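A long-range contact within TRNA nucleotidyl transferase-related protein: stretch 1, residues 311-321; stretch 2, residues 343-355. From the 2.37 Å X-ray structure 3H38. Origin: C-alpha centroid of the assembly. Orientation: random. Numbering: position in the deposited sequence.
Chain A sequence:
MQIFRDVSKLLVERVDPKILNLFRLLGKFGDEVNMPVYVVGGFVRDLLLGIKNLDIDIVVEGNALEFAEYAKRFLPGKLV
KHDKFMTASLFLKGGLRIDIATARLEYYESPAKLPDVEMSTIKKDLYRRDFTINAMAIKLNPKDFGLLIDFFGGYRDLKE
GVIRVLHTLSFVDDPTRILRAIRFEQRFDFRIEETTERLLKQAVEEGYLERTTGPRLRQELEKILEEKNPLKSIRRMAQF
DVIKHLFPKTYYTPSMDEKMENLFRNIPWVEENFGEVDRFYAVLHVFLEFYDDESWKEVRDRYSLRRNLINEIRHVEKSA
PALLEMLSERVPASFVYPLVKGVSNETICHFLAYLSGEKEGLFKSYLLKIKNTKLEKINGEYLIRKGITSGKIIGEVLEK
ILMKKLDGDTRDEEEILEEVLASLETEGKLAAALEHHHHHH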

ATOM      1  N   ASN A 311       3.467  21.482  -6.415  1.00 46.56           N
ATOM      2  CA  ASN A 311       4.673  22.303  -6.340  1.00 48.98           C
ATOM      3  C   ASN A 311       5.956  21.472  -6.370  1.00 48.81           C
ATOM      4  O   ASN A 311       6.907  21.830  -7.078  1.00 51.55           O
ATOM      5  CB  ASN A 311       4.677  23.181  -5.082  1.00 49.25           C
ATOM      6  CG  ASN A 311       3.570  24.205  -5.077  1.00 55.12           C
ATOM      7  OD1 ASN A 311       3.212  24.751  -6.117  1.00 52.69           O
ATOM      8  ND2 ASN A 311       3.017  24.476  -3.893  1.00 55.25           N
ATOM      9  N   GLU A 312       5.978  20.386  -5.588  1.00 41.86           N
ATOM     10  CA  GLU A 312       7.178  19.557  -5.390  1.00 42.50           C
ATOM     11  C   GLU A 312       7.496  18.715  -6.608  1.00 45.47           C
ATOM     12  O   GLU A 312       8.664  18.544  -6.976  1.00 46.43           O
ATOM     13  CB  GLU A 312       7.012  18.637  -4.187  1.00 49.08           C
ATOM     14  CG  GLU A 312       6.754  19.376  -2.879  1.00 64.35           C
ATOM     15  CD  GLU A 312       5.804  18.626  -1.946  1.00 70.84           C
ATOM     16  OE1 GLU A 312       4.885  19.274  -1.403  1.00 72.31           O
ATOM     17  OE2 GLU A 312       5.967  17.396  -1.764  1.00 75.27           O
ATOM     18  N   ILE A 313       6.445  18.186  -7.221  1.00 45.25           N
ATOM     19  CA  ILE A 313       6.566  17.467  -8.476  1.00 45.35           C
ATOM     20  C   ILE A 313       7.167  18.394  -9.518  1.00 46.23           C
ATOM     21  O   ILE A 313       8.119  18.040 -10.211  1.00 52.20           O
ATOM     22  CB  ILE A 313       5.189  16.950  -8.946  1.00 41.84           C
ATOM     23  CG1 ILE A 313       4.759  15.772  -8.062  1.00 36.59           C
ATOM     24  CG2 ILE A 313       5.217  16.570 -10.421  1.00 34.85           C
ATOM     25  CD1 ILE A 313       3.406  15.143  -8.429  1.00 33.45           C
ATOM     26  N   ARG A 314       6.616  19.598  -9.596  1.00 44.49           N
ATOM     27  CA  ARG A 314       7.026  20.573 -10.586  1.00 41.79           C
ATOM     28  C   ARG A 314       8.470  20.983 -10.388  1.00 35.44           C
ATOM     29  O   ARG A 314       9.197  21.191 -11.355  1.00 34.95           O
ATOM     30  CB  ARG A 314       6.092  21.781 -10.571  1.00 44.98           C
ATOM     31  CG  ARG A 314       4.761  21.444 -11.202  1.00 45.50           C
ATOM     32  CD  ARG A 314       3.825  22.623 -11.276  1.00 47.97           C
ATOM     33  NE  ARG A 314       2.740  22.339 -12.213  1.00 56.49           N
ATOM     34  CZ  ARG A 314       1.559  22.948 -12.193  1.00 55.47           C
ATOM     35  NH1 ARG A 314       0.628  22.627 -13.083  1.00 48.88           N
ATOM     36  NH2 ARG A 314       1.315  23.879 -11.282  1.00 58.36           N
ATOM     37  N   HIS A 315       8.898  21.075  -9.136  1.00 37.31           N
ATOM     38  CA  HIS A 315      10.299  21.356  -8.867  1.00 35.51           C
ATOM     39  C   HIS A 315      11.172  20.289  -9.530  1.00 40.58           C
ATOM     40  O   HIS A 315      12.140  20.610 -10.206  1.00 42.74           O
ATOM     41  CB  HIS A 315      10.561  21.445  -7.359  1.00 39.60           C
ATOM     42  CG  HIS A 315      11.999  21.693  -7.002  1.00 48.00           C
ATOM     43  ND1 HIS A 315      12.728  22.753  -7.519  1.00 55.42           N
ATOM     44  CD2 HIS A 315      12.843  21.039  -6.171  1.00 41.15           C
ATOM     45  CE1 HIS A 315      13.949  22.727  -7.028  1.00 48.18           C
ATOM     46  NE2 HIS A 315      14.049  21.700  -6.199  1.00 46.56           N
ATOM     47  N   VAL A 316      10.805  19.017  -9.372  1.00 47.97           N
ATOM     48  CA  VAL A 316      11.617  17.932  -9.926  1.00 50.82           C
ATOM     49  C   VAL A 316      11.516  17.901 -11.446  1.00 50.61           C
ATOM     50  O   VAL A 316      12.528  17.855 -12.143  1.00 50.52           O
ATOM     51  CB  VAL A 316      11.264  16.546  -9.290  1.00 38.39           C
ATOM     52  CG1 VAL A 316      12.012  15.393  -9.963  1.00 30.16           C
ATOM     53  CG2 VAL A 316      11.574  16.560  -7.811  1.00 40.72           C
ATOM     54  N   GLU A 317      10.299  17.958 -11.976  1.00 49.98           N
ATOM     55  CA  GLU A 317      10.156  17.890 -13.425  1.00 51.02           C
ATOM     56  C   GLU A 317      10.883  19.039 -14.102  1.00 52.03           C
ATOM     57  O   GLU A 317      11.373  18.889 -15.213  1.00 55.69           O
ATOM     58  CB  GLU A 317       8.692  17.818 -13.866  1.00 53.21           C
ATOM     59  CG  GLU A 317       7.868  19.045 -13.539  1.00 60.85           C
ATOM     60  CD  GLU A 317       6.378  18.828 -13.767  1.00 68.82           C
ATOM     61  OE1 GLU A 317       5.804  17.857 -13.203  1.00 59.97           O
ATOM     62  OE2 GLU A 317       5.781  19.637 -14.515  1.00 76.70           O
ATOM     63  N   LYS A 318      10.970  20.181 -13.429  1.00 56.24           N
ATOM     64  CA  LYS A 318      11.605  21.350 -14.038  1.00 55.83           C
ATOM     65  C   LYS A 318      13.117  21.340 -13.853  1.00 55.76           C
ATOM     66  O   LYS A 318      13.852  21.697 -14.769  1.00 57.26           O
ATOM     67  CB  LYS A 318      10.999  22.654 -13.509  1.00 57.07           C
ATOM     68  CG  LYS A 318       9.589  22.923 -14.026  1.00 61.65           C
ATOM     69  CD  LYS A 318       8.992  24.174 -13.397  1.00 62.95           C
ATOM     70  CE  LYS A 318       7.593  24.443 -13.928  1.00 66.07           C
ATOM     71  NZ  LYS A 318       7.578  24.724 -15.395  1.00 68.87           N
ATOM     72  N   SER A 319      13.579  20.908 -12.683  1.00 57.01           N
ATOM     73  CA  SER A 319      15.016  20.906 -12.386  1.00 53.86           C
ATOM     74  C   SER A 319      15.728  19.609 -12.787  1.00 54.78           C
ATOM     75  O   SER A 319      16.957  19.507 -12.689  1.00 45.94           O
ATOM     76  CB  SER A 319      15.264  21.187 -10.902  1.00 51.98           C
ATOM     77  OG  SER A 319      15.098  20.014 -10.134  1.00 58.80           O
ATOM     78  N   ALA A 320      14.958  18.618 -13.228  1.00 58.85           N
ATOM     79  CA  ALA A 320      15.533  17.320 -13.582  1.00 58.21           C
ATOM     80  C   ALA A 320      16.552  17.385 -14.730  1.00 62.16           C
ATOM     81  O   ALA A 320      17.665  16.876 -14.597  1.00 66.18           O
ATOM     82  CB  ALA A 320      14.436  16.295 -13.881  1.00 51.80           C
ATOM     83  N   PRO A 321      16.176  18.002 -15.865  1.00 66.53           N
ATOM     84  CA  PRO A 321      17.146  18.141 -16.963  1.00 63.78           C
ATOM     85  C   PRO A 321      18.453  18.807 -16.510  1.00 66.85           C
ATOM     86  O   PRO A 321      19.535  18.366 -16.904  1.00 69.61           O
ATOM     87  CB  PRO A 321      16.414  19.034 -17.960  1.00 63.83           C
ATOM     88  CG  PRO A 321      14.948  18.782 -17.689  1.00 64.40           C
ATOM     89  CD  PRO A 321      14.856  18.571 -16.207  1.00 63.00           C
TER
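Stretch 2, residues 343-355: VSNETICHFLAYL

Stretch 2 forms a helix that starts at Asn345 and runs in the same general direction as helix 311–321, with a signed crossing angle of −28° and a closest axial approach of 9.9 Å. Ser344 caps its N terminus, its OG accepting from Thr347 N at 2.8 Å, and the stretch includes a type I turn from Leu352 to Leu355. The register pairs Glu312 with Thr347 (CA–CA 6.7 Å) and Val316 with Phe351 (CA–CA 6.5 Å).

Val316 is the centre of the contact. Its CG1 methyl lies over the face of the His350 ring, 3.2 Å from the centroid, while CG2 lies over the Phe351 ring, 4.0 Å from that centroid; CG2 also meets Thr347 CG2 at 3.5 Å. The valine thus fits between two aromatic side chains one residue apart on the partner helix. Although the CA-to-CB bond of Phe351 points sideways, its ring swings closer to stretch 1, bringing CZ within 3.3 Å of Ser319 OG at the ring edge. That hydroxyl donates to His315 O in its own helix (OG–O 3.0 Å).

One turn beyond Val316, Ala320 CB packs over the face of Tyr354, 3.7 Å from CZ. At the other end, Glu312 CB approaches Thr347 OG1 at 3.7 Å. No hydrogen bond joins the stretches; apolar and CH-pi packing dominates.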

ATOM      1  N   VAL A 343      13.933  18.967   1.121  1.00 51.55           N
ATOM      2  CA  VAL A 343      12.828  18.415   0.371  1.00 45.69           C
ATOM      3  C   VAL A 343      12.343  17.121   0.991  1.00 43.41           C
ATOM      4  O   VAL A 343      13.052  16.479   1.780  1.00 38.78           O
ATOM      5  CB  VAL A 343      13.239  18.149  -1.099  1.00 46.81           C
ATOM      6  CG1 VAL A 343      13.655  19.449  -1.788  1.00 35.85           C
ATOM      7  CG2 VAL A 343      14.373  17.111  -1.157  1.00 32.54           C
ATOM      8  N   SER A 344      11.123  16.746   0.628  1.00 46.29           N
ATOM      9  CA  SER A 344      10.535  15.503   1.091  1.00 44.73           C
ATOM     10  C   SER A 344      11.344  14.314   0.597  1.00 50.22           C
ATOM     11  O   SER A 344      11.945  14.355  -0.479  1.00 59.46           O
ATOM     12  CB  SER A 344       9.107  15.377   0.565  1.00 41.30           C
ATOM     13  OG  SER A 344       9.100  14.994  -0.799  1.00 38.42           O
ATOM     14  N   ASN A 345      11.355  13.254   1.392  1.00 50.03           N
ATOM     15  CA  ASN A 345      11.864  11.967   0.942  1.00 42.48           C
ATOM     16  C   ASN A 345      11.290  11.572  -0.404  1.00 42.65           C
ATOM     17  O   ASN A 345      11.973  10.974  -1.228  1.00 44.73           O
ATOM     18  CB  ASN A 345      11.490  10.890   1.950  1.00 44.11           C
ATOM     19  CG  ASN A 345      12.287  10.988   3.223  1.00 52.52           C
ATOM     20  OD1 ASN A 345      12.286  10.059   4.033  1.00 54.16           O
ATOM     21  ND2 ASN A 345      12.986  12.115   3.409  1.00 48.58           N
ATOM     22  N   GLU A 346      10.014  11.888  -0.616  1.00 44.52           N
ATOM     23  CA  GLU A 346       9.342  11.495  -1.846  1.00 46.62           C
ATOM     24  C   GLU A 346       9.966  12.203  -3.046  1.00 47.20           C
ATOM     25  O   GLU A 346      10.169  11.589  -4.102  1.00 43.99           O
ATOM     26  CB  GLU A 346       7.831  11.750  -1.756  1.00 50.85           C
ATOM     27  CG  GLU A 346       7.102  10.759  -0.842  1.00 54.57           C
ATOM     28  CD  GLU A 346       7.388  10.992   0.637  1.00 57.14           C
ATOM     29  OE1 GLU A 346       7.491  12.163   1.052  1.00 60.98           O
ATOM     30  OE2 GLU A 346       7.504  10.007   1.393  1.00 64.28           O
ATOM     31  N   THR A 347      10.276  13.487  -2.866  1.00 42.71           N
ATOM     32  CA  THR A 347      10.942  14.273  -3.888  1.00 46.23           C
ATOM     33  C   THR A 347      12.306  13.659  -4.195  1.00 41.88           C
ATOM     34  O   THR A 347      12.774  13.680  -5.333  1.00 30.29           O
ATOM     35  CB  THR A 347      11.145  15.732  -3.436  1.00 48.47           C
ATOM     36  OG1 THR A 347       9.887  16.414  -3.427  1.00 48.89           O
ATOM     37  CG2 THR A 347      12.109  16.464  -4.388  1.00 46.10           C
ATOM     38  N   ILE A 348      12.937  13.112  -3.168  1.00 42.37           N
ATOM     39  CA  ILE A 348      14.259  12.530  -3.347  1.00 51.12           C
ATOM     40  C   ILE A 348      14.137  11.350  -4.282  1.00 45.99           C
ATOM     41  O   ILE A 348      14.803  11.302  -5.320  1.00 42.44           O
ATOM     42  CB  ILE A 348      14.868  12.080  -2.008  1.00 54.12           C
ATOM     43  CG1 ILE A 348      15.440  13.284  -1.251  1.00 50.81           C
ATOM     44  CG2 ILE A 348      15.931  11.032  -2.232  1.00 50.64           C
ATOM     45  CD1 ILE A 348      16.120  12.917   0.038  1.00 52.19           C
ATOM     46  N   CYS A 349      13.266  10.412  -3.912  1.00 42.56           N
ATOM     47  CA  CYS A 349      12.956   9.251  -4.748  1.00 42.45           C
ATOM     48  C   CYS A 349      12.714   9.694  -6.182  1.00 48.79           C
ATOM     49  O   CYS A 349      13.235   9.107  -7.136  1.00 51.88           O
ATOM     50  CB  CYS A 349      11.685   8.576  -4.237  1.00 47.87           C
ATOM     51  SG  CYS A 349      11.730   8.083  -2.507  1.00 54.94           S
ATOM     52  N   HIS A 350      11.907  10.746  -6.310  1.00 38.97           N
ATOM     53  CA  HIS A 350      11.535  11.318  -7.590  1.00 34.17           C
ATOM     54  C   HIS A 350      12.802  11.738  -8.345  1.00 38.66           C
ATOM     55  O   HIS A 350      12.930  11.493  -9.534  1.00 44.79           O
ATOM     56  CB  HIS A 350      10.589  12.505  -7.344  1.00 32.40           C
ATOM     57  CG  HIS A 350       9.958  13.066  -8.575  1.00 34.85           C
ATOM     58  ND1 HIS A 350      10.042  12.457  -9.815  1.00 39.40           N
ATOM     59  CD2 HIS A 350       9.186  14.171  -8.757  1.00 34.30           C
ATOM     60  CE1 HIS A 350       9.379  13.172 -10.702  1.00 36.14           C
ATOM     61  NE2 HIS A 350       8.855  14.223 -10.089  1.00 38.45           N
ATOM     62  N   PHE A 351      13.753  12.355  -7.657  1.00 36.45           N
ATOM     63  CA  PHE A 351      15.038  12.616  -8.299  1.00 45.86           C
ATOM     64  C   PHE A 351      15.714  11.304  -8.691  1.00 42.04           C
ATOM     65  O   PHE A 351      16.229  11.161  -9.808  1.00 42.33           O
ATOM     66  CB  PHE A 351      15.948  13.464  -7.415  1.00 45.90           C
ATOM     67  CG  PHE A 351      15.724  14.946  -7.559  1.00 47.19           C
ATOM     68  CD1 PHE A 351      15.423  15.731  -6.454  1.00 43.23           C
ATOM     69  CD2 PHE A 351      15.806  15.556  -8.806  1.00 44.27           C
ATOM     70  CE1 PHE A 351      15.218  17.105  -6.588  1.00 47.21           C
ATOM     71  CE2 PHE A 351      15.604  16.929  -8.949  1.00 45.19           C
ATOM     72  CZ  PHE A 351      15.306  17.703  -7.838  1.00 48.02           C
ATOM     73  N   LEU A 352      15.676  10.326  -7.797  1.00 35.51           N
ATOM     74  CA  LEU A 352      16.299   9.049  -8.119  1.00 47.03           C
ATOM     75  C   LEU A 352      15.597   8.308  -9.258  1.00 46.86           C
ATOM     76  O   LEU A 352      16.202   7.442  -9.904  1.00 48.66           O
ATOM     77  CB  LEU A 352      16.419   8.167  -6.879  1.00 51.18           C
ATOM     78  CG  LEU A 352      17.475   8.632  -5.871  1.00 52.02           C
ATOM     79  CD1 LEU A 352      17.131   8.136  -4.477  1.00 48.88           C
ATOM     80  CD2 LEU A 352      18.861   8.172  -6.290  1.00 53.40           C
ATOM     81  N   ALA A 353      14.335   8.647  -9.527  1.00 33.47           N
ATOM     82  CA  ALA A 353      13.630   7.966 -10.616  1.00 37.03           C
ATOM     83  C   ALA A 353      14.252   8.265 -11.982  1.00 41.15           C
ATOM     84  O   ALA A 353      14.038   7.535 -12.940  1.00 39.80           O
ATOM     85  CB  ALA A 353      12.135   8.300 -10.619  1.00 34.13           C
ATOM     86  N   TYR A 354      15.040   9.329 -12.064  1.00 46.13           N
ATOM     87  CA  TYR A 354      15.630   9.727 -13.334  1.00 46.61           C
ATOM     88  C   TYR A 354      17.018   9.135 -13.557  1.00 57.93           C
ATOM     89  O   TYR A 354      17.603   9.276 -14.648  1.00 49.01           O
ATOM     90  CB  TYR A 354      15.757  11.240 -13.391  1.00 44.94           C
ATOM     91  CG  TYR A 354      14.528  11.972 -13.853  1.00 48.68           C
ATOM     92  CD1 TYR A 354      13.551  12.376 -12.950  1.00 49.15           C
ATOM     93  CD2 TYR A 354      14.357  12.290 -15.192  1.00 53.94           C
ATOM     94  CE1 TYR A 354      12.425  13.070 -13.378  1.00 51.11           C
ATOM     95  CE2 TYR A 354      13.240  12.977 -15.632  1.00 56.98           C
ATOM     96  CZ  TYR A 354      12.275  13.370 -14.724  1.00 55.11           C
ATOM     97  OH  TYR A 354      11.169  14.064 -15.175  1.00 52.23           O
ATOM     98  N   LEU A 355      17.591   8.501 -12.541  1.00 58.72           N
ATOM     99  CA  LEU A 355      18.955   8.050 -12.769  1.00 59.70           C
ATOM    100  C   LEU A 355      19.335   6.598 -12.475  1.00 62.78           C
ATOM    101  O   LEU A 355      18.635   5.851 -11.772  1.00 55.63           O
ATOM    102  CB  LEU A 355      19.988   9.032 -12.197  1.00 58.12           C
ATOM    103  CG  LEU A 355      20.046   9.337 -10.714  1.00 51.75           C
ATOM    104  CD1 LEU A 355      19.656  10.786 -10.472  1.00 40.13           C
ATOM    105  CD2 LEU A 355      19.177   8.352  -9.931  1.00 57.45           C
TER